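PDB 6ED2: glycosyl hydrolase family 2, TIM barrel domain protein from Faecalibacterium prausnitzii A2-165, which acts as a gut bacterial beta-glucuronidase, probably hydrolysing beta-glucuronides to release glucuronic acid. Local coordinates for residues N161-E166 against G172-L177; F77-L80 against S86-Y89. All coordinates share one frame; numbering follows the deposited sequence.

Contact 1 of 2, residues N161-E166 against G172-L177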
loop_
_atom_site.group_PDB
_atom_site.type_symbol
_atom_site.label_atom_id
_atom_site.label_comp_id
_atom_site.label_asym_id
_atom_site.label_seq_id
_atom_site.Cartn_x
_atom_site.Cartn_y
_atom_site.Cartn_z
ATOM N N ASN A 161 11.013 -20.333 -29.788
ATOM C CA ASN A 161 11.855 -19.147 -29.876
ATOM C C ASN A 161 10.975 -17.931 -29.617
ATOM O O ASN A 161 9.817 -17.900 -30.043
ATOM C CB ASN A 161 12.535 -19.064 -31.257
ATOM C CG ASN A 161 13.480 -17.879 -31.381
ATOM O OD1 ASN A 161 13.049 -16.767 -31.637
ATOM N ND2 ASN A 161 14.767 -18.115 -31.171
ATOM N N ASN A 162 11.507 -16.938 -28.896
ATOM C CA ASN A 162 10.712 -15.757 -28.570
ATOM C C ASN A 162 11.370 -14.462 -29.035
ATOM O O ASN A 162 11.038 -13.381 -28.528
ATOM C CB ASN A 162 10.431 -15.699 -27.068
ATOM C CG ASN A 162 11.689 -15.513 -26.248
ATOM O OD1 ASN A 162 12.801 -15.627 -26.763
ATOM N ND2 ASN A 162 11.521 -15.232 -24.953
ATOM N N GLU A 163 12.304 -14.549 -29.977
ATOM C CA GLU A 163 12.939 -13.349 -30.499
ATOM C C GLU A 163 11.941 -12.526 -31.301
ATOM O O GLU A 163 11.012 -13.054 -31.919
ATOM C CB GLU A 163 14.151 -13.715 -31.354
ATOM C CG GLU A 163 15.293 -14.223 -30.523
ATOM C CD GLU A 163 16.444 -14.795 -31.344
ATOM O OE1 GLU A 163 16.550 -16.031 -31.444
ATOM O OE2 GLU A 163 17.270 -14.014 -31.845
ATOM N N LEU A 164 12.126 -11.211 -31.248
ATOM C CA LEU A 164 11.278 -10.255 -31.934
ATOM C C LEU A 164 11.966 -9.708 -33.184
ATOM O O LEU A 164 13.190 -9.563 -33.234
ATOM C CB LEU A 164 10.925 -9.110 -30.990
ATOM C CG LEU A 164 10.104 -9.519 -29.762
ATOM C CD1 LEU A 164 9.821 -8.298 -28.900
ATOM C CD2 LEU A 164 8.807 -10.224 -30.179
ATOM N N SER A 165 11.163 -9.388 -34.196
ATOM C CA SER A 165 11.670 -8.758 -35.413
ATOM C C SER A 165 10.588 -7.850 -35.978
ATOM O O SER A 165 9.470 -7.783 -35.455
ATOM C CB SER A 165 12.088 -9.797 -36.459
ATOM O OG SER A 165 10.922 -10.296 -37.099
ATOM N N GLU A 166 10.926 -7.161 -37.069
ATOM C CA GLU A 166 10.012 -6.258 -37.748
ATOM C C GLU A 166 9.172 -6.957 -38.815
ATOM O O GLU A 166 8.415 -6.285 -39.526
ATOM C CB GLU A 166 10.790 -5.094 -38.371
ATOM C CG GLU A 166 11.618 -4.327 -37.353
ATOM C CD GLU A 166 12.251 -3.060 -37.918
ATOM O OE1 GLU A 166 12.351 -2.937 -39.160
ATOM O OE2 GLU A 166 12.616 -2.173 -37.110
ATOM N N GLY A 172 8.912 -6.060 -33.090
ATOM C CA GLY A 172 9.888 -5.446 -32.215
ATOM C C GLY A 172 11.265 -5.749 -32.732
ATOM O O GLY A 172 11.435 -6.077 -33.907
ATOM N N THR A 173 12.255 -5.632 -31.855
ATOM C CA THR A 173 13.599 -6.075 -32.190
ATOM C C THR A 173 14.175 -6.786 -30.975
ATOM O O THR A 173 13.537 -6.871 -29.918
ATOM C CB THR A 173 14.484 -4.901 -32.653
ATOM O OG1 THR A 173 15.787 -5.390 -32.988
ATOM C CG2 THR A 173 14.625 -3.829 -31.566
ATOM N N THR A 174 15.375 -7.329 -31.134
ATOM C CA THR A 174 16.155 -7.820 -30.012
ATOM C C THR A 174 17.468 -7.056 -29.961
ATOM O O THR A 174 17.941 -6.518 -30.969
ATOM C CB THR A 174 16.437 -9.327 -30.106
ATOM O OG1 THR A 174 17.569 -9.534 -30.945
ATOM C CG2 THR A 174 15.254 -10.064 -30.697
ATOM N N CYS A 175 18.047 -7.004 -28.768
ATOM C CA CYS A 175 19.308 -6.318 -28.539
ATOM C C CYS A 175 20.255 -7.271 -27.824
ATOM O O CYS A 175 19.834 -8.277 -27.247
ATOM C CB CYS A 175 19.089 -5.034 -27.720
ATOM S SG CYS A 175 18.176 -3.762 -28.635
ATOM N N THR A 176 21.546 -6.963 -27.878
ATOM C CA THR A 176 22.551 -7.766 -27.197
ATOM C C THR A 176 23.139 -6.960 -26.049
ATOM O O THR A 176 23.571 -5.822 -26.249
ATOM C CB THR A 176 23.650 -8.216 -28.161
ATOM O OG1 THR A 176 23.139 -9.263 -28.997
ATOM C CG2 THR A 176 24.837 -8.759 -27.380
ATOM N N LEU A 177 23.134 -7.536 -24.849
ATOM C CA LEU A 177 23.685 -6.841 -23.694
ATOM C C LEU A 177 25.207 -6.979 -23.686
ATOM O O LEU A 177 25.802 -7.644 -24.541
ATOM C CB LEU A 177 23.058 -7.367 -22.406
ATOM C CG LEU A 177 21.534 -7.229 -22.276
ATOM C CD1 LEU A 177 21.035 -7.978 -21.052
ATOM C CD2 LEU A 177 21.111 -5.771 -22.227
#
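Ser165 and Thr173 bring the two backbones together, their CA atoms 4.6 Å apart, and the chains diverge from there with end-to-end directions 133° apart; one backbone hydrogen bond joins them, from Gly172 N to Ser165 O at 3.0 Å. Leu164 turns its side chain toward the strand, and its CB lies 3.6 Å from Thr173 O. Glycine suits position 172 because a CB there would sit 3.0 Å from Leu164 CD1, too close for two carbons. The isobutyl group is buried, touching Ala184 and Pro186 of the neighbouring strand as well. Thr174 works through its methyl: with OG1 lodged between the backbone N and carbonyl carbon (chi1 83°), CG2 swings against the Leu164 backbone, 3.3 Å from Leu164 O. The same methyl meets Glu163 CB at 3.9 Å, the two side chains crossing at a slant. These residues join the end of strand 152-161, in the beta-sandwich sugar-binding domain of family 2 glycosidases, to the hairpin of strands 172-176 and 182-186. At the end of the sandwich strand the chain makes an Asx turn, in which Asn161 OD1 accepts from Glu163 N at 2.9 Å. The carboxylate of Glu163 completes a second link: Asn161 ND2 gives a nearly straight bond (175° at the hydrogen) of 2.8 Å to Glu163 OE1. OE1 lies in the amide plane of Asn161 and accepts through its anti lone pair. Asp92 is a second acceptor for this amide, and Lys182 a weak, long-range ion partner of OE1. With an alanine in place of Glu163, Asn161 ND2 would probably lose its straight bond to the carboxylate and Lys182 its weak ion partner, while the Asx turn, which needs only the backbone N here, would remain. Farther along, Glu166 directs its carboxylate to Tyr187 and to Lys406 of the TIM-barrel part.

Contact 2 of 2, residues F77-L80 against S86-Y89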
loop_
_atom_site.group_PDB
_atom_site.type_symbol
_atom_site.label_atom_id
_atom_site.label_comp_id
_atom_site.label_asym_id
_atom_site.label_seq_id
_atom_site.Cartn_x
_atom_site.Cartn_y
_atom_site.Cartn_z
ATOM N N PHE A 77 6.956 -19.067 -19.249
ATOM C CA PHE A 77 8.025 -19.526 -18.373
ATOM C C PHE A 77 8.594 -18.410 -17.500
ATOM O O PHE A 77 9.171 -18.709 -16.452
ATOM C CB PHE A 77 9.147 -20.211 -19.183
ATOM C CG PHE A 77 9.970 -19.276 -20.071
ATOM C CD1 PHE A 77 10.972 -18.463 -19.537
ATOM C CD2 PHE A 77 9.764 -19.252 -21.446
ATOM C CE1 PHE A 77 11.755 -17.618 -20.356
ATOM C CE2 PHE A 77 10.540 -18.415 -22.281
ATOM C CZ PHE A 77 11.532 -17.590 -21.728
ATOM N N CYS A 78 8.386 -17.140 -17.864
ATOM C CA CYS A 78 9.258 -16.057 -17.383
ATOM C C CYS A 78 9.118 -15.802 -15.878
ATOM O O CYS A 78 10.125 -15.607 -15.186
ATOM C CB CYS A 78 8.978 -14.766 -18.168
ATOM S SG CYS A 78 8.720 -14.974 -19.968
ATOM N N ASP A 79 7.887 -15.741 -15.357
ATOM C CA ASP A 79 7.666 -15.271 -13.989
ATOM C C ASP A 79 7.724 -16.386 -12.946
ATOM O O ASP A 79 7.441 -16.136 -11.766
ATOM C CB ASP A 79 6.316 -14.556 -13.883
ATOM C CG ASP A 79 6.359 -13.153 -14.445
ATOM O OD1 ASP A 79 7.460 -12.722 -14.872
ATOM O OD2 ASP A 79 5.290 -12.485 -14.462
ATOM N N LEU A 80 8.056 -17.604 -13.354
ATOM C CA LEU A 80 8.219 -18.694 -12.404
ATOM C C LEU A 80 9.573 -18.637 -11.713
ATOM O O LEU A 80 9.700 -19.115 -10.579
ATOM C CB LEU A 80 8.034 -20.039 -13.122
ATOM C CG LEU A 80 6.646 -20.146 -13.777
ATOM C CD1 LEU A 80 6.522 -21.402 -14.559
ATOM C CD2 LEU A 80 5.578 -20.106 -12.705
ATOM N N SER A 86 16.713 -15.453 -16.437
ATOM C CA SER A 86 15.719 -16.399 -16.930
ATOM C C SER A 86 14.420 -15.691 -17.277
ATOM O O SER A 86 13.794 -16.002 -18.299
ATOM C CB SER A 86 15.470 -17.486 -15.885
ATOM O OG SER A 86 16.675 -18.168 -15.580
ATOM N N ARG A 87 13.987 -14.737 -16.440
ATOM C CA ARG A 87 12.762 -14.010 -16.766
ATOM C C ARG A 87 12.888 -13.321 -18.116
ATOM O O ARG A 87 11.952 -13.346 -18.921
ATOM C CB ARG A 87 12.412 -12.992 -15.682
ATOM C CG ARG A 87 11.036 -12.352 -15.875
ATOM C CD ARG A 87 10.921 -11.013 -15.117
ATOM N NE ARG A 87 11.608 -9.938 -15.821
ATOM C CZ ARG A 87 12.101 -8.834 -15.250
ATOM N NH1 ARG A 87 11.992 -8.630 -13.942
ATOM N NH2 ARG A 87 12.706 -7.916 -15.999
ATOM N N GLU A 88 14.049 -12.736 -18.399
ATOM C CA GLU A 88 14.249 -11.972 -19.628
ATOM C C GLU A 88 14.877 -12.798 -20.751
ATOM O O GLU A 88 15.258 -12.228 -21.778
ATOM C CB GLU A 88 15.118 -10.741 -19.342
ATOM C CG GLU A 88 14.441 -9.658 -18.487
ATOM C CD GLU A 88 13.529 -8.727 -19.303
ATOM O OE1 GLU A 88 13.526 -8.816 -20.548
ATOM O OE2 GLU A 88 12.808 -7.898 -18.706
ATOM N N TYR A 89 15.013 -14.117 -20.575
ATOM C CA TYR A 89 15.657 -14.940 -21.593
ATOM C C TYR A 89 15.016 -14.741 -22.960
ATOM O O TYR A 89 13.786 -14.817 -23.114
ATOM C CB TYR A 89 15.592 -16.421 -21.227
ATOM C CG TYR A 89 16.252 -17.264 -22.287
ATOM C CD1 TYR A 89 17.633 -17.469 -22.269
ATOM C CD2 TYR A 89 15.517 -17.817 -23.334
ATOM C CE1 TYR A 89 18.260 -18.232 -23.243
ATOM C CE2 TYR A 89 16.140 -18.576 -24.330
ATOM C CZ TYR A 89 17.510 -18.778 -24.273
ATOM O OH TYR A 89 18.138 -19.533 -25.238
#
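Phe77 presents a ring edge to the end of the short helix 84-87: CE1 stands 3.3 Å from Ser86 O and CZ 3.8 Å from Tyr89 O, both oxygens near the ring plane, where the slightly positive ring hydrogens suit them. Ser86 O also accepts from Tyr89 N in the closing turn. The same edge packs on the Tyr89 side chain, CE1 to CB 4.1 Å, the two side chains crossing at about a right angle. Cys78 is small enough for a close approach of backbones. Its CB rests 3.4 Å from Arg87 O, while Cys78 O receives a CA-H...O contact from Arg87 CA at 3.5 Å. Asp79 touches only the aliphatic part of the arginine, OD1 to Arg87 CG 3.7 Å, and its OD2 bonds Tyr193. A bend at chi3 (77°) turns the arginine's chain, and its NH2 pairs with Glu88 OE2 at 2.7 Å and with Glu589, while NH1 hydrogen-bonds Ser549 O of the second subunit. What results is a loop folded back on a one-turn helix, with Phe77 inserted among Phe48, Phe50 and Phe93 in the aromatic core of the beta-sandwich sugar-binding domain.

How the contacts relate
The two contacts follow one another in sequence, 77-80/86-89 first, and both belong to the sugar-binding domain, with centres 15 Å apart. Asn162 joins them directly: its ND2 is 2.9 Å from Tyr89 O, a probable hydrogen bond, and packs on Phe77 CZ at 4.0 Å, while its OD1 takes Gly91 N. A buried asparagine thus ties the loop leaving strand 152-161 to the chain beyond helix 84-87. Asp92 adds a second connection, its side chain (OD1) accepting from Asn161 ND2 and its backbone O from Tyr89 OH. Neither contact forms part of the magnesium site of Thr239 and Glu241; a different bound magnesium ion lies about 12 Å from the side chain of Leu164.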